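Local coordinates for protein enoyl-CoA hydratase/isomerase (Pseudomonas aeruginosa, PDB 3LAO) that probably adds water across the double bond of an enoyl-CoA substrate, perhaps a steroid side-chain thioester, as a homotrimer of the crotonase family, at residues A161-T164 / D165-Y169; D174-A178 / D179-R183. One frame throughout, in Å; residues are numbered along the deposited sequence.

Contacts 1 and 2 follow each other along the chain of this crotonase-fold subunit, their centres about 12 Å apart. Contact 1 opens helix 163-170; contact 2 is the next unit, strand 175-177 running into helix 178-183. They touch through two polar pairs: Arg168 NH1 and Asp174 OD2 form a 2.8 Å salt bridge, while Tyr169 OH and Glu180 OE2, also 2.8 Å apart, are a probable hydrogen bond. Tyr169 CD1 also packs on Phe176 CD1 at 3.4 Å. Contact 1 faces a second subunit, and substrate probably binds in tunnels between subunits. A glycerol, probably from the crystallisation liquor, lies about 3 Å from the Trp163 side chain.

Contact 1: residues A161-T164 / D165-Y169; sequences AGWT and DAMRY
Trp163 swings its indole out opposite the backbone N (chi1 -173°), while Met167 places CG opposite its own carbonyl carbon (chi1 -71°), and the two side chains meet one turn apart at the start of helix 163-170 in a Met-aromatic contact. Met167, a selenomethionine, sets CG over one face of the indole, 3.6 Å from the centroid of the five-membered ring, a CH-pi contact. The chain then bends, bringing SE obliquely to 4.3 Å from the centroid of the six-membered ring. A long, polarisable side chain suits this place, since it can follow the flat indole; the indole N-H, at NE1, is hydrogen-bonded to Asp128 OD1 of the second subunit.

Gly162 is the N-cap. It leaves helix 156-161 with positive phi (89°), a conformation in which a CB would collide with the preceding carbonyl, and its own O accepts from Ala166 N at 3.2 Å. The next backbone bond, Met167 N to Trp163 O, is shorter at 2.8 Å. The small Ala161 and Ala166 pack against each other across the corner, their CB atoms 4.3 Å apart. Thr164 turns its hydroxyl to Thr188 and Asp128 O of the second subunit.

Two waters span the break between the helices. One accepts from Asp165 N and donates to Ala161 O; the other donates to Ala161 O and, at 3.1 Å, to Asp165 OD2.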
loop_
_atom_site.group_PDB
_atom_site.type_symbol
_atom_site.label_atom_id
_atom_site.label_comp_id
_atom_site.label_asym_id
_atom_site.label_seq_id
_atom_site.Cartn_x
_atom_site.Cartn_y
_atom_site.Cartn_z
ATOM N N ALA B 161 2.692 6.605 1.871
ATOM C CA ALA B 161 3.877 7.092 1.133
ATOM C C ALA B 161 4.792 5.983 0.577
ATOM O O ALA B 161 5.635 6.231 -0.281
ATOM C CB ALA B 161 4.683 8.115 1.992
ATOM N N GLY B 162 4.592 4.753 1.038
ATOM C CA GLY B 162 5.610 3.736 0.888
ATOM C C GLY B 162 6.554 3.778 2.096
ATOM O O GLY B 162 6.746 4.823 2.707
ATOM N N TRP B 163 7.106 2.622 2.452
ATOM C CA TRP B 163 8.055 2.534 3.542
ATOM C C TRP B 163 9.176 3.580 3.463
ATOM O O TRP B 163 9.291 4.434 4.337
ATOM C CB TRP B 163 8.685 1.147 3.570
ATOM C CG TRP B 163 9.515 1.016 4.781
ATOM C CD1 TRP B 163 10.853 1.192 4.880
ATOM C CD2 TRP B 163 9.046 0.737 6.097
ATOM N NE1 TRP B 163 11.256 1.015 6.180
ATOM C CE2 TRP B 163 10.160 0.715 6.943
ATOM C CE3 TRP B 163 7.784 0.459 6.636
ATOM C CZ2 TRP B 163 10.058 0.451 8.301
ATOM C CZ3 TRP B 163 7.683 0.195 7.976
ATOM C CH2 TRP B 163 8.813 0.200 8.799
ATOM N N THR B 164 9.978 3.530 2.405
ATOM C CA THR B 164 11.146 4.410 2.302
ATOM C C THR B 164 10.864 5.932 2.388
ATOM O O THR B 164 11.431 6.611 3.217
ATOM C CB THR B 164 12.047 4.046 1.103
ATOM O OG1 THR B 164 13.266 4.770 1.223
ATOM C CG2 THR B 164 11.347 4.321 -0.264
ATOM N N ASP B 165 9.972 6.456 1.566
ATOM C CA ASP B 165 9.630 7.868 1.645
ATOM C C ASP B 165 9.080 8.248 3.008
ATOM O O ASP B 165 9.254 9.374 3.482
ATOM C CB ASP B 165 8.668 8.279 0.540
ATOM C CG ASP B 165 9.393 8.623 -0.759
ATOM O OD1 ASP B 165 10.648 8.564 -0.795
ATOM O OD2 ASP B 165 8.716 8.957 -1.750
ATOM N N ALA B 166 8.432 7.308 3.674
ATOM C CA ALA B 166 7.947 7.651 4.993
ATOM C C ALA B 166 9.112 7.657 5.986
ATOM O O ALA B 166 9.165 8.481 6.893
ATOM C CB ALA B 166 6.829 6.702 5.438
HETATM N N MSE B 167 10.049 6.728 5.801
HETATM C CA MSE B 167 11.212 6.678 6.674
HETATM C C MSE B 167 12.085 7.930 6.503
HETATM O O MSE B 167 12.556 8.480 7.490
HETATM C CB MSE B 167 11.990 5.365 6.496
HETATM C CG MSE B 167 11.268 4.103 7.064
HETATM SE SE MSE B 167 10.361 4.294 8.861
HETATM C CE MSE B 167 8.520 4.585 8.216
ATOM N N ARG B 168 12.230 8.406 5.279
ATOM C CA ARG B 168 13.013 9.594 5.002
ATOM C C ARG B 168 12.580 10.850 5.780
ATOM O O ARG B 168 13.383 11.740 5.999
ATOM C CB ARG B 168 13.027 9.851 3.495
ATOM C CG ARG B 168 12.881 11.283 3.103
ATOM C CD ARG B 168 14.173 11.802 2.563
ATOM N NE ARG B 168 14.106 13.220 2.236
ATOM C CZ ARG B 168 14.360 14.199 3.093
ATOM N NH1 ARG B 168 14.687 13.926 4.340
ATOM N NH2 ARG B 168 14.277 15.454 2.694
ATOM N N TYR B 169 11.320 10.921 6.191
ATOM C CA TYR B 169 10.817 12.041 7.018
ATOM C C TYR B 169 10.615 11.664 8.482
ATOM O O TYR B 169 10.838 12.462 9.372
ATOM C CB TYR B 169 9.503 12.605 6.466
ATOM C CG TYR B 169 9.733 13.307 5.171
ATOM C CD1 TYR B 169 10.342 14.557 5.148
ATOM C CD2 TYR B 169 9.387 12.708 3.954
ATOM C CE1 TYR B 169 10.584 15.213 3.949
ATOM C CE2 TYR B 169 9.632 13.350 2.751
ATOM C CZ TYR B 169 10.236 14.598 2.760
ATOM O OH TYR B 169 10.468 15.240 1.583
HETATM O O HOH W 1 8.362 5.122 -0.650
HETATM O O HOH W 2 5.743 8.384 -2.142
#

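Contact 2: residues D174-A178 / D179-R183; sequences DEFDA and DEALR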
loop_
_atom_site.group_PDB
_atom_site.type_symbol
_atom_site.label_atom_id
_atom_site.label_comp_id
_atom_site.label_asym_id
_atom_site.label_seq_id
_atom_site.Cartn_x
_atom_site.Cartn_y
_atom_site.Cartn_z
ATOM N N ASP B 174 12.743 15.857 9.056
ATOM C CA ASP B 174 12.756 16.910 8.035
ATOM C C ASP B 174 11.380 17.434 7.707
ATOM O O ASP B 174 10.378 16.705 7.783
ATOM C CB ASP B 174 13.436 16.429 6.748
ATOM C CG ASP B 174 14.946 16.555 6.812
ATOM O OD1 ASP B 174 15.424 17.505 7.477
ATOM O OD2 ASP B 174 15.657 15.716 6.208
ATOM N N GLU B 175 11.350 18.697 7.312
ATOM C CA GLU B 175 10.120 19.408 6.990
ATOM C C GLU B 175 9.733 19.172 5.524
ATOM O O GLU B 175 10.612 19.091 4.659
ATOM C CB GLU B 175 10.338 20.904 7.192
ATOM C CG GLU B 175 9.062 21.722 7.107
ATOM C CD GLU B 175 9.271 23.210 7.399
ATOM O OE1 GLU B 175 9.506 23.563 8.578
ATOM O OE2 GLU B 175 9.172 24.029 6.457
ATOM N N PHE B 176 8.431 19.044 5.244
ATOM C CA PHE B 176 7.966 19.000 3.858
ATOM C C PHE B 176 6.763 19.868 3.715
ATOM O O PHE B 176 6.158 20.250 4.718
ATOM C CB PHE B 176 7.659 17.592 3.369
ATOM C CG PHE B 176 6.808 16.761 4.314
ATOM C CD1 PHE B 176 7.356 16.225 5.471
ATOM C CD2 PHE B 176 5.473 16.461 3.992
ATOM C CE1 PHE B 176 6.598 15.458 6.315
ATOM C CE2 PHE B 176 4.707 15.690 4.816
ATOM C CZ PHE B 176 5.272 15.176 5.984
ATOM N N ASP B 177 6.434 20.232 2.483
ATOM C CA ASP B 177 5.282 21.086 2.277
ATOM C C ASP B 177 4.126 20.309 1.648
ATOM O O ASP B 177 4.228 19.094 1.404
ATOM C CB ASP B 177 5.619 22.381 1.493
ATOM C CG ASP B 177 6.060 22.117 0.052
ATOM O OD1 ASP B 177 6.021 20.950 -0.377
ATOM O OD2 ASP B 177 6.453 23.089 -0.657
ATOM N N ALA B 178 3.038 21.039 1.400
ATOM C CA ALA B 178 1.819 20.487 0.849
ATOM C C ALA B 178 2.051 19.726 -0.463
ATOM O O ALA B 178 1.404 18.700 -0.715
ATOM C CB ALA B 178 0.814 21.574 0.647
ATOM N N ASP B 179 2.968 20.203 -1.299
ATOM C CA ASP B 179 3.132 19.553 -2.594
ATOM C C ASP B 179 3.823 18.203 -2.467
ATOM O O ASP B 179 3.509 17.246 -3.210
ATOM C CB ASP B 179 3.819 20.472 -3.599
ATOM C CG ASP B 179 2.850 21.472 -4.208
ATOM O OD1 ASP B 179 3.114 22.690 -4.122
ATOM O OD2 ASP B 179 1.803 21.045 -4.743
ATOM N N GLU B 180 4.740 18.129 -1.508
ATOM C CA GLU B 180 5.450 16.893 -1.219
ATOM C C GLU B 180 4.512 15.882 -0.522
ATOM O O GLU B 180 4.523 14.668 -0.803
ATOM C CB GLU B 180 6.684 17.230 -0.364
ATOM C CG GLU B 180 7.543 16.024 0.052
ATOM C CD GLU B 180 8.333 15.390 -1.082
ATOM O OE1 GLU B 180 8.178 15.812 -2.248
ATOM O OE2 GLU B 180 9.122 14.461 -0.793
ATOM N N ALA B 181 3.674 16.393 0.375
ATOM C CA ALA B 181 2.657 15.556 0.984
ATOM C C ALA B 181 1.667 14.954 -0.071
ATOM O O ALA B 181 1.326 13.774 -0.000
ATOM C CB ALA B 181 1.948 16.295 2.113
ATOM N N LEU B 182 1.267 15.739 -1.063
ATOM C CA LEU B 182 0.435 15.238 -2.150
ATOM C C LEU B 182 1.154 14.166 -2.957
ATOM O O LEU B 182 0.565 13.149 -3.333
ATOM C CB LEU B 182 0.032 16.378 -3.074
ATOM C CG LEU B 182 -0.905 16.052 -4.247
ATOM C CD1 LEU B 182 -2.319 15.669 -3.750
ATOM C CD2 LEU B 182 -0.988 17.227 -5.232
ATOM N N ARG B 183 2.441 14.381 -3.206
ATOM C CA ARG B 183 3.221 13.458 -4.027
ATOM C C ARG B 183 3.306 12.093 -3.352
ATOM O O ARG B 183 3.464 11.088 -3.992
ATOM C CB ARG B 183 4.640 14.016 -4.252
ATOM C CG ARG B 183 5.507 13.204 -5.205
ATOM C CD ARG B 183 7.022 13.563 -5.157
ATOM N NE ARG B 183 7.641 13.365 -3.829
ATOM C CZ ARG B 183 8.139 12.206 -3.381
ATOM N NH1 ARG B 183 8.071 11.133 -4.156
ATOM N NH2 ARG B 183 8.688 12.111 -2.157
#
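Asp177 is the N-cap of helix 178-183, where strand 175-177 runs into it, strand and helix axes standing at 84°. The capping bonds come first: Asp177 OD1 accepts from Glu180 N at 3.3 Å, nearly along its own C-O axis, and more weakly from Asp179 N. CG lies between the backbone N and the carbonyl carbon (chi1 65°), which brings OD1 to the amides of the first turn, where a short, negatively charged side chain can receive amides that lack helical partners and would be favoured by the helix dipole.

Backbone bonds start the helix proper, Ala181 N giving to Asp177 O at 2.9 Å and Leu182 N to Ala178 O.

Apolar packing fills the angle between strand and helix. Phe176 presents its ring edge to the methyl of Ala181, CE2 to CB 3.9 Å, while its CB meets Glu180 CG at 3.7 Å; alanine is small enough to admit the ring, which also meets Phe138 and Tyr169.

A salt bridge joins Arg183 to Glu180, three residues apart on the helix. Arg183 grips side-on, the carboxylate near the guanidinium plane, but the nitrogens approach from above the carboxylate plane. Arg183 NH2 also forms a salt bridge with Asp165 OD2 of contact 1. NE reaches Glu180 OE1 at 3.0 Å and NH2 reaches OE2 of that glutamate at 2.8 Å.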